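Local atomic coordinates of mandelate racemase/muconate lactonizing enzyme family protein (PDB entry 3U4F), a protein that binds magnesium as a barrel enzyme of the enolase superfamily and probably acts as a hydro-lyase or related enzyme on an unidentified substrate. Residues A[269-280]-A[296-307]; A[210-220]-A[241-251]. One frame throughout, in Å; residues are numbered along the deposited sequence.

Contact 1 of 2, residues A[269-280]-A[296-307]; sequences IDMRAVDVVQPD and MAEAAALPVTPH. With GAI (guanidine), chain F.
H307 and D280 meet where two adjacent staves of the TIM barrel reach the active site. D280 OD1 accepts a hydrogen bond from H307 ND1 at 2.7 Å through its anti lone pair, close to the imidazole plane, although carboxylate and ring are turned 44° apart. With CG of H307 anti to the backbone N (chi1 165°), the ring extends toward the pocket, and its CD2 edge lies 3.3 Å from guanidine N3. Behind it a single parallel bridge, V277 with V304, joins the backbones: V277 N donates to P303 O (3.0 Å), T305 N to V277 O (2.9 Å), and H307 N to P279 O. Branched V277 suits this buried bridge, pressing CG2 against V304 CG2 (3.6 Å) and A297 CB. I269 completes the apolar packing, its CG2 on A300 CB and its CD1 on M296 CB. The far end is looser: exposed R272 lays one guanidinium face over A300 CB (3.5 Å to NH2), while NH1 turns back to I269 O (2.8 Å). Q278 bonds only weakly to T305 O and finds firmer partners in T254 and metal ligand E231. The bond at ND1 probably fixes the imidazole's rotation, keeping CD2 and NE2 on the guanidine side.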
loop_
_atom_site.group_PDB
_atom_site.type_symbol
_atom_site.label_atom_id
_atom_site.label_comp_id
_atom_site.label_asym_id
_atom_site.label_seq_id
_atom_site.Cartn_x
_atom_site.Cartn_y
_atom_site.Cartn_z
ATOM N N ILE A 269 10.573 -5.657 14.242
ATOM C CA ILE A 269 11.353 -6.728 14.884
ATOM C C ILE A 269 12.555 -6.133 15.643
ATOM O O ILE A 269 12.839 -6.549 16.775
ATOM C CB ILE A 269 11.743 -7.823 13.857
ATOM C CG1 ILE A 269 10.477 -8.592 13.417
ATOM C CG2 ILE A 269 12.835 -8.767 14.409
ATOM C CD1 ILE A 269 10.659 -9.534 12.225
ATOM N N ASP A 270 13.239 -5.170 15.022
ATOM C CA ASP A 270 14.417 -4.509 15.627
ATOM C C ASP A 270 14.060 -3.804 16.949
ATOM O O ASP A 270 14.849 -3.812 17.900
ATOM C CB ASP A 270 15.011 -3.478 14.660
ATOM C CG ASP A 270 15.901 -4.101 13.571
ATOM O OD1 ASP A 270 16.097 -5.347 13.520
ATOM O OD2 ASP A 270 16.413 -3.312 12.752
HETATM N N MSE A 271 12.866 -3.222 17.029
HETATM C CA MSE A 271 12.419 -2.561 18.262
HETATM C C MSE A 271 11.706 -3.500 19.232
HETATM O O MSE A 271 11.299 -3.072 20.314
HETATM C CB MSE A 271 11.509 -1.374 17.925
HETATM C CG MSE A 271 10.182 -1.802 17.410
HETATM SE SE MSE A 271 9.190 -0.323 16.559
HETATM C CE MSE A 271 8.504 0.351 18.172
ATOM N N ARG A 272 11.555 -4.764 18.837
ATOM C CA ARG A 272 10.823 -5.790 19.609
ATOM C C ARG A 272 9.449 -5.339 20.037
ATOM O O ARG A 272 9.099 -5.375 21.227
ATOM C CB ARG A 272 11.598 -6.236 20.849
ATOM C CG ARG A 272 12.564 -7.366 20.589
ATOM C CD ARG A 272 13.890 -6.771 20.345
ATOM N NE ARG A 272 14.955 -7.760 20.221
ATOM C CZ ARG A 272 15.590 -8.040 19.086
ATOM N NH1 ARG A 272 15.242 -7.436 17.953
ATOM N NH2 ARG A 272 16.585 -8.928 19.096
ATOM N N ALA A 273 8.667 -4.888 19.070
ATOM C CA ALA A 273 7.386 -4.327 19.370
ATOM C C ALA A 273 6.379 -5.426 19.754
ATOM O O ALA A 273 5.416 -5.153 20.454
ATOM C CB ALA A 273 6.883 -3.540 18.183
ATOM N N VAL A 274 6.585 -6.651 19.253
ATOM C CA VAL A 274 5.723 -7.776 19.588
ATOM C C VAL A 274 6.583 -8.972 20.041
ATOM O O VAL A 274 7.778 -9.030 19.746
ATOM C CB VAL A 274 4.798 -8.238 18.402
ATOM C CG1 VAL A 274 3.792 -7.162 18.007
ATOM C CG2 VAL A 274 5.625 -8.628 17.186
ATOM N N ASP A 275 5.936 -9.912 20.728
ATOM C CA ASP A 275 6.572 -11.146 21.204
ATOM C C ASP A 275 6.495 -12.285 20.204
ATOM O O ASP A 275 7.345 -13.173 20.226
ATOM C CB ASP A 275 5.920 -11.574 22.511
ATOM C CG ASP A 275 5.996 -10.475 23.577
ATOM O OD1 ASP A 275 7.134 -10.122 24.012
ATOM O OD2 ASP A 275 4.933 -9.919 23.913
ATOM N N VAL A 276 5.467 -12.264 19.353
ATOM C CA VAL A 276 5.263 -13.282 18.313
ATOM C C VAL A 276 4.894 -12.515 17.027
ATOM O O VAL A 276 4.030 -11.647 17.070
ATOM C CB VAL A 276 4.099 -14.198 18.674
ATOM C CG1 VAL A 276 3.871 -15.264 17.582
ATOM C CG2 VAL A 276 4.310 -14.898 20.031
ATOM N N VAL A 277 5.531 -12.840 15.905
ATOM C CA VAL A 277 5.191 -12.180 14.642
ATOM C C VAL A 277 4.159 -12.987 13.841
ATOM O O VAL A 277 4.180 -14.230 13.843
ATOM C CB VAL A 277 6.445 -11.831 13.795
ATOM C CG1 VAL A 277 7.406 -10.959 14.609
ATOM C CG2 VAL A 277 7.196 -13.081 13.340
ATOM N N GLN A 278 3.274 -12.280 13.142
ATOM C CA GLN A 278 2.134 -12.930 12.502
ATOM C C GLN A 278 1.936 -12.467 11.044
ATOM O O GLN A 278 0.895 -11.964 10.704
ATOM C CB GLN A 278 0.851 -12.679 13.300
ATOM C CG GLN A 278 0.956 -13.219 14.714
ATOM C CD GLN A 278 -0.360 -13.126 15.407
ATOM O OE1 GLN A 278 -0.731 -12.053 15.858
ATOM N NE2 GLN A 278 -1.087 -14.252 15.504
ATOM N N PRO A 279 2.912 -12.730 10.176
ATOM C CA PRO A 279 2.694 -12.436 8.741
ATOM C C PRO A 279 1.521 -13.262 8.155
ATOM O O PRO A 279 1.191 -14.340 8.665
ATOM C CB PRO A 279 4.016 -12.868 8.094
ATOM C CG PRO A 279 4.574 -13.907 9.028
ATOM C CD PRO A 279 4.206 -13.383 10.417
ATOM N N ASP A 280 0.869 -12.730 7.129
ATOM C CA ASP A 280 -0.104 -13.509 6.358
ATOM C C ASP A 280 0.665 -13.748 5.081
ATOM O O ASP A 280 1.136 -12.794 4.461
ATOM C CB ASP A 280 -1.373 -12.681 6.087
ATOM C CG ASP A 280 -2.381 -13.409 5.188
ATOM O OD1 ASP A 280 -3.470 -13.782 5.663
ATOM O OD2 ASP A 280 -2.078 -13.592 3.983
HETATM N N MSE A 296 14.305 -12.885 9.884
HETATM C CA MSE A 296 14.496 -11.714 10.759
HETATM C C MSE A 296 14.037 -12.013 12.195
HETATM O O MSE A 296 14.746 -11.688 13.174
HETATM C CB MSE A 296 13.698 -10.509 10.248
HETATM C CG MSE A 296 14.117 -9.992 8.885
HETATM SE SE MSE A 296 12.964 -8.427 8.518
HETATM C CE MSE A 296 12.541 -8.753 6.612
ATOM N N ALA A 297 12.857 -12.620 12.308
ATOM C CA ALA A 297 12.311 -13.024 13.612
ATOM C C ALA A 297 13.207 -14.049 14.322
ATOM O O ALA A 297 13.447 -13.959 15.545
ATOM C CB ALA A 297 10.879 -13.584 13.440
ATOM N N GLU A 298 13.730 -15.001 13.554
ATOM C CA GLU A 298 14.602 -16.041 14.097
ATOM C C GLU A 298 15.871 -15.434 14.754
ATOM O O GLU A 298 16.280 -15.847 15.849
ATOM C CB GLU A 298 14.998 -17.005 12.975
ATOM C CG GLU A 298 15.898 -18.174 13.416
ATOM C CD GLU A 298 16.388 -19.000 12.230
ATOM O OE1 GLU A 298 15.906 -18.814 11.073
ATOM O OE2 GLU A 298 17.258 -19.852 12.466
ATOM N N ALA A 299 16.469 -14.462 14.067
ATOM C CA ALA A 299 17.660 -13.731 14.554
ATOM C C ALA A 299 17.359 -12.940 15.830
ATOM O O ALA A 299 18.260 -12.645 16.623
ATOM C CB ALA A 299 18.204 -12.805 13.473
ATOM N N ALA A 300 16.097 -12.596 16.023
ATOM C CA ALA A 300 15.651 -11.878 17.217
ATOM C C ALA A 300 15.029 -12.809 18.264
ATOM O O ALA A 300 14.473 -12.335 19.272
ATOM C CB ALA A 300 14.637 -10.777 16.816
ATOM N N ALA A 301 15.094 -14.118 17.999
ATOM C CA ALA A 301 14.488 -15.163 18.836
ATOM C C ALA A 301 12.976 -14.987 19.064
ATOM O O ALA A 301 12.466 -15.251 20.156
ATOM C CB ALA A 301 15.255 -15.325 20.187
ATOM N N LEU A 302 12.260 -14.574 18.009
ATOM C CA LEU A 302 10.814 -14.436 18.068
ATOM C C LEU A 302 10.177 -15.551 17.266
ATOM O O LEU A 302 10.620 -15.828 16.139
ATOM C CB LEU A 302 10.376 -13.118 17.444
ATOM C CG LEU A 302 10.290 -11.793 18.216
ATOM C CD1 LEU A 302 10.936 -11.755 19.605
ATOM C CD2 LEU A 302 10.591 -10.567 17.333
ATOM N N PRO A 303 9.134 -16.172 17.817
ATOM C CA PRO A 303 8.404 -17.165 17.023
ATOM C C PRO A 303 7.472 -16.552 15.986
ATOM O O PRO A 303 7.104 -15.368 16.089
ATOM C CB PRO A 303 7.566 -17.926 18.052
ATOM C CG PRO A 303 7.498 -17.037 19.239
ATOM C CD PRO A 303 8.642 -16.076 19.203
ATOM N N VAL A 304 7.057 -17.397 15.044
ATOM C CA VAL A 304 6.243 -16.995 13.894
ATOM C C VAL A 304 4.946 -17.798 13.907
ATOM O O VAL A 304 4.953 -19.029 13.799
ATOM C CB VAL A 304 6.992 -17.210 12.573
ATOM C CG1 VAL A 304 6.084 -16.823 11.383
ATOM C CG2 VAL A 304 8.328 -16.437 12.554
ATOM N N THR A 305 3.835 -17.099 14.086
ATOM C CA THR A 305 2.513 -17.724 14.132
ATOM C C THR A 305 1.649 -16.991 13.102
ATOM O O THR A 305 0.995 -16.010 13.422
ATOM C CB THR A 305 1.902 -17.622 15.564
ATOM O OG1 THR A 305 2.733 -18.365 16.461
ATOM C CG2 THR A 305 0.518 -18.241 15.615
ATOM N N PRO A 306 1.664 -17.463 11.848
ATOM C CA PRO A 306 1.046 -16.667 10.769
ATOM C C PRO A 306 -0.459 -16.517 10.889
ATOM O O PRO A 306 -1.122 -17.301 11.551
ATOM C CB PRO A 306 1.399 -17.473 9.502
ATOM C CG PRO A 306 2.676 -18.147 9.854
ATOM C CD PRO A 306 2.398 -18.603 11.298
ATOM N N HIS A 307 -0.988 -15.496 10.212
ATOM C CA HIS A 307 -2.397 -15.253 10.148
ATOM C C HIS A 307 -2.925 -16.035 8.962
ATOM O O HIS A 307 -2.349 -16.045 7.870
ATOM C CB HIS A 307 -2.608 -13.749 9.916
ATOM C CG HIS A 307 -3.984 -13.376 9.468
ATOM N ND1 HIS A 307 -4.315 -13.231 8.136
ATOM C CD2 HIS A 307 -5.096 -13.063 10.173
ATOM C CE1 HIS A 307 -5.582 -12.850 8.042
ATOM N NE2 HIS A 307 -6.076 -12.740 9.261
HETATM C C GAI F . -7.131 -12.806 12.845
HETATM N N1 GAI F . -7.950 -13.717 12.387
HETATM N N2 GAI F . -7.353 -11.446 12.778
HETATM N N3 GAI F . -5.954 -13.168 13.383
#

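Contact 2 of 2, residues A[210-220]-A[241-251]; sequences YAPAQAIELGK and QTKEVSEALDI. With MG (magnesium ion), chain G.
Two neighbouring helices on the outside of the TIM barrel, 212-220 and 241-248, pack here in a beta-alpha-beta-alpha unit, their axes 9.1 Å apart and crossing at -30°. The packing is mainly apolar, with the chains of Q241, E244 and K220 at its borders. P212 suits the first turn of its helix, where a backbone N-H has no carbonyl partner within the helix and its absence costs nothing; it sets CG 3.6 Å from Q241 CB and turns CB to E244 OE1. V245 follows, its CG2 lying against P212 CA and 3.9 Å from A215 CB, where a small alanine lets the helices approach. I216 has CG1 anti to the carbonyl carbon (chi1 -71°), which carries CD1 over to A248 CB at 3.6 Å and lays CG1 along V245. An alanine in place of I216 would remove CG1, CG2 and CD1, and would probably open a gap beside A248 and V245. Farther along, the absence of a side chain on G219 lets L249 CD1 come 3.6 Å from G219 CA. K220 crosses L249 at a slant, its CD near L249 CD2. While its side chain packs inward, L249 turns its carbonyl to a magnesium ion, which S246 O and L249 O each bind at 2.1 Å beside four waters.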
loop_
_atom_site.group_PDB
_atom_site.type_symbol
_atom_site.label_atom_id
_atom_site.label_comp_id
_atom_site.label_asym_id
_atom_site.label_seq_id
_atom_site.Cartn_x
_atom_site.Cartn_y
_atom_site.Cartn_z
ATOM N N TYR A 210 -7.547 -0.707 20.612
ATOM C CA TYR A 210 -7.275 0.027 21.852
ATOM C C TYR A 210 -6.134 1.039 21.847
ATOM O O TYR A 210 -5.123 0.843 21.182
ATOM C CB TYR A 210 -7.034 -0.986 22.962
ATOM C CG TYR A 210 -8.236 -1.856 23.253
ATOM C CD1 TYR A 210 -9.377 -1.319 23.850
ATOM C CD2 TYR A 210 -8.236 -3.218 22.937
ATOM C CE1 TYR A 210 -10.496 -2.137 24.154
ATOM C CE2 TYR A 210 -9.327 -4.026 23.219
ATOM C CZ TYR A 210 -10.448 -3.488 23.832
ATOM O OH TYR A 210 -11.521 -4.291 24.119
ATOM N N ALA A 211 -6.264 2.108 22.635
ATOM C CA ALA A 211 -5.067 2.865 23.013
ATOM C C ALA A 211 -4.244 2.017 24.006
ATOM O O ALA A 211 -4.799 1.122 24.646
ATOM C CB ALA A 211 -5.465 4.203 23.649
ATOM N N PRO A 212 -2.926 2.297 24.145
ATOM C CA PRO A 212 -2.086 1.422 24.985
ATOM C C PRO A 212 -2.578 1.235 26.437
ATOM O O PRO A 212 -2.595 0.115 26.931
ATOM C CB PRO A 212 -0.731 2.122 24.977
ATOM C CG PRO A 212 -0.717 2.952 23.701
ATOM C CD PRO A 212 -2.136 3.335 23.446
ATOM N N ALA A 213 -3.004 2.318 27.111
ATOM C CA ALA A 213 -3.469 2.146 28.480
ATOM C C ALA A 213 -4.725 1.260 28.569
ATOM O O ALA A 213 -4.878 0.481 29.524
ATOM C CB ALA A 213 -3.707 3.508 29.161
ATOM N N GLN A 214 -5.620 1.367 27.589
ATOM C CA GLN A 214 -6.791 0.487 27.570
ATOM C C GLN A 214 -6.371 -0.962 27.338
ATOM O O GLN A 214 -6.980 -1.887 27.879
ATOM C CB GLN A 214 -7.745 0.874 26.466
ATOM C CG GLN A 214 -8.442 2.224 26.652
ATOM C CD GLN A 214 -9.242 2.581 25.424
ATOM O OE1 GLN A 214 -8.730 2.589 24.303
ATOM N NE2 GLN A 214 -10.517 2.862 25.627
ATOM N N ALA A 215 -5.373 -1.147 26.488
ATOM C CA ALA A 215 -4.905 -2.486 26.162
ATOM C C ALA A 215 -4.157 -3.069 27.355
ATOM O O ALA A 215 -4.219 -4.277 27.598
ATOM C CB ALA A 215 -4.017 -2.436 24.942
ATOM N N ILE A 216 -3.466 -2.222 28.116
ATOM C CA ILE A 216 -2.730 -2.728 29.278
ATOM C C ILE A 216 -3.715 -3.191 30.357
ATOM O O ILE A 216 -3.508 -4.236 30.996
ATOM C CB ILE A 216 -1.698 -1.694 29.784
ATOM C CG1 ILE A 216 -0.558 -1.619 28.772
ATOM C CG2 ILE A 216 -1.168 -2.060 31.172
ATOM C CD1 ILE A 216 0.231 -0.356 28.822
ATOM N N GLU A 217 -4.785 -2.425 30.543
ATOM C CA GLU A 217 -5.891 -2.819 31.454
ATOM C C GLU A 217 -6.494 -4.175 31.046
ATOM O O GLU A 217 -6.634 -5.087 31.872
ATOM C CB GLU A 217 -6.972 -1.743 31.451
ATOM C CG GLU A 217 -8.090 -1.956 32.475
ATOM C CD GLU A 217 -9.263 -0.972 32.292
ATOM O OE1 GLU A 217 -9.984 -0.727 33.289
ATOM O OE2 GLU A 217 -9.477 -0.460 31.160
ATOM N N LEU A 218 -6.826 -4.318 29.764
ATOM C CA LEU A 218 -7.288 -5.624 29.257
ATOM C C LEU A 218 -6.233 -6.703 29.435
ATOM O O LEU A 218 -6.572 -7.837 29.818
ATOM C CB LEU A 218 -7.702 -5.560 27.782
ATOM C CG LEU A 218 -8.128 -6.863 27.060
ATOM C CD1 LEU A 218 -9.201 -7.609 27.835
ATOM C CD2 LEU A 218 -8.626 -6.544 25.629
ATOM N N GLY A 219 -4.978 -6.385 29.128
ATOM C CA GLY A 219 -3.884 -7.341 29.290
ATOM C C GLY A 219 -3.776 -7.904 30.704
ATOM O O GLY A 219 -3.449 -9.085 30.891
ATOM N N LYS A 220 -4.047 -7.065 31.704
ATOM C CA LYS A 220 -4.088 -7.540 33.112
ATOM C C LYS A 220 -5.213 -8.522 33.377
ATOM O O LYS A 220 -5.015 -9.510 34.087
ATOM C CB LYS A 220 -4.262 -6.382 34.110
ATOM C CG LYS A 220 -3.301 -5.250 33.942
ATOM C CD LYS A 220 -1.884 -5.688 33.952
ATOM C CE LYS A 220 -1.002 -4.472 33.845
ATOM N NZ LYS A 220 -1.283 -3.513 34.951
ATOM N N GLN A 241 2.905 2.247 20.011
ATOM C CA GLN A 241 1.800 1.896 20.927
ATOM C C GLN A 241 1.853 0.415 21.291
ATOM O O GLN A 241 1.767 0.027 22.476
ATOM C CB GLN A 241 0.444 2.246 20.322
ATOM C CG GLN A 241 0.195 3.761 20.121
ATOM C CD GLN A 241 -1.200 4.073 19.617
ATOM O OE1 GLN A 241 -2.106 3.257 19.722
ATOM N NE2 GLN A 241 -1.379 5.265 19.060
ATOM N N THR A 242 1.991 -0.423 20.264
ATOM C CA THR A 242 2.062 -1.874 20.491
ATOM C C THR A 242 3.266 -2.246 21.380
ATOM O O THR A 242 3.147 -3.076 22.269
ATOM C CB THR A 242 2.125 -2.612 19.141
ATOM O OG1 THR A 242 0.979 -2.221 18.359
ATOM C CG2 THR A 242 2.120 -4.128 19.353
ATOM N N LYS A 243 4.416 -1.620 21.134
ATOM C CA LYS A 243 5.597 -1.847 21.984
ATOM C C LYS A 243 5.327 -1.491 23.455
ATOM O O LYS A 243 5.680 -2.241 24.371
ATOM C CB LYS A 243 6.766 -1.035 21.455
ATOM C CG LYS A 243 8.094 -1.250 22.181
ATOM C CD LYS A 243 9.187 -0.473 21.466
ATOM C CE LYS A 243 10.372 -0.136 22.367
ATOM N NZ LYS A 243 11.218 -1.336 22.512
ATOM N N GLU A 244 4.704 -0.338 23.693
ATOM C CA GLU A 244 4.340 0.015 25.068
ATOM C C GLU A 244 3.532 -1.083 25.757
ATOM O O GLU A 244 3.756 -1.395 26.941
ATOM C CB GLU A 244 3.551 1.325 25.119
ATOM C CG GLU A 244 3.548 1.906 26.545
ATOM C CD GLU A 244 2.658 3.133 26.692
ATOM O OE1 GLU A 244 2.448 3.862 25.680
ATOM O OE2 GLU A 244 2.181 3.338 27.839
ATOM N N VAL A 245 2.580 -1.663 25.031
ATOM C CA VAL A 245 1.765 -2.734 25.588
ATOM C C VAL A 245 2.580 -3.997 25.894
ATOM O O VAL A 245 2.494 -4.534 27.009
ATOM C CB VAL A 245 0.562 -3.048 24.680
ATOM C CG1 VAL A 245 -0.310 -4.135 25.294
ATOM C CG2 VAL A 245 -0.246 -1.747 24.438
ATOM N N SER A 246 3.359 -4.461 24.908
ATOM C CA SER A 246 4.326 -5.568 25.092
ATOM C C SER A 246 5.217 -5.340 26.286
ATOM O O SER A 246 5.434 -6.254 27.085
ATOM C CB SER A 246 5.263 -5.702 23.871
ATOM O OG SER A 246 4.489 -6.184 22.815
ATOM N N GLU A 247 5.758 -4.133 26.403
ATOM C CA GLU A 247 6.667 -3.845 27.535
ATOM C C GLU A 247 5.992 -3.899 28.903
ATOM O O GLU A 247 6.632 -4.296 29.889
ATOM C CB GLU A 247 7.438 -2.528 27.338
ATOM C CG GLU A 247 8.509 -2.601 26.249
ATOM C CD GLU A 247 9.110 -1.232 25.908
ATOM O OE1 GLU A 247 8.375 -0.215 25.910
ATOM O OE2 GLU A 247 10.326 -1.166 25.634
ATOM N N ALA A 248 4.719 -3.503 28.977
ATOM C CA ALA A 248 3.983 -3.506 30.246
ATOM C C ALA A 248 3.407 -4.875 30.644
ATOM O O ALA A 248 3.073 -5.087 31.813
ATOM C CB ALA A 248 2.854 -2.436 30.232
ATOM N N LEU A 249 3.262 -5.789 29.687
ATOM C CA LEU A 249 2.590 -7.076 29.961
ATOM C C LEU A 249 3.518 -8.291 29.918
ATOM O O LEU A 249 4.477 -8.311 29.172
ATOM C CB LEU A 249 1.432 -7.320 28.995
ATOM C CG LEU A 249 0.331 -6.261 29.043
ATOM C CD1 LEU A 249 -0.682 -6.498 27.898
ATOM C CD2 LEU A 249 -0.380 -6.317 30.396
ATOM N N ASP A 250 3.198 -9.291 30.729
ATOM C CA ASP A 250 3.843 -10.592 30.650
ATOM C C ASP A 250 3.217 -11.472 29.564
ATOM O O ASP A 250 3.931 -12.275 28.969
ATOM C CB ASP A 250 3.763 -11.330 31.981
ATOM C CG ASP A 250 4.528 -10.625 33.078
ATOM O OD1 ASP A 250 5.662 -10.164 32.814
ATOM O OD2 ASP A 250 3.983 -10.540 34.189
ATOM N N ILE A 251 1.911 -11.356 29.332
ATOM C CA ILE A 251 1.251 -12.139 28.261
ATOM C C ILE A 251 1.914 -11.783 26.914
ATOM O O ILE A 251 2.299 -10.629 26.707
ATOM C CB ILE A 251 -0.293 -11.914 28.249
ATOM C CG1 ILE A 251 -1.000 -12.825 27.212
ATOM C CG2 ILE A 251 -0.631 -10.402 28.124
ATOM C CD1 ILE A 251 -2.531 -12.891 27.401
HETATM MG MG MG G . 5.733 -8.246 27.517
HETATM O O HOH W 1 6.353 -10.261 27.972
HETATM O O HOH W 2 4.255 -8.915 26.181
HETATM O O HOH W 3 7.178 -8.287 25.957
HETATM O O HOH W 4 7.289 -7.696 28.932
#

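How the contacts relate
Both segments of contact 2 precede those of contact 1, so the two follow in series along one barrel domain, their centres about 17 Å apart. Contact 2 joins helices 212-224 and 239-248 on the barrel's outer layer; contact 1 reaches inward, pairing strand 276-277 with the chain that follows helix 287-299 and ending at the guanidine pocket. Helix 239-248 is the bridge between them: S246 OG and K243 NZ probably hydrogen-bond to A273 O and M271 O, and T242 packs on V274. The outer magnesium of contact 2 also lies near D275 of contact 1, and is distinct from the active-site ion held by D205, E231 and E257. Helix 239-248 thus ties the outer layer to the loop leading into strand 276-277 and the pocket.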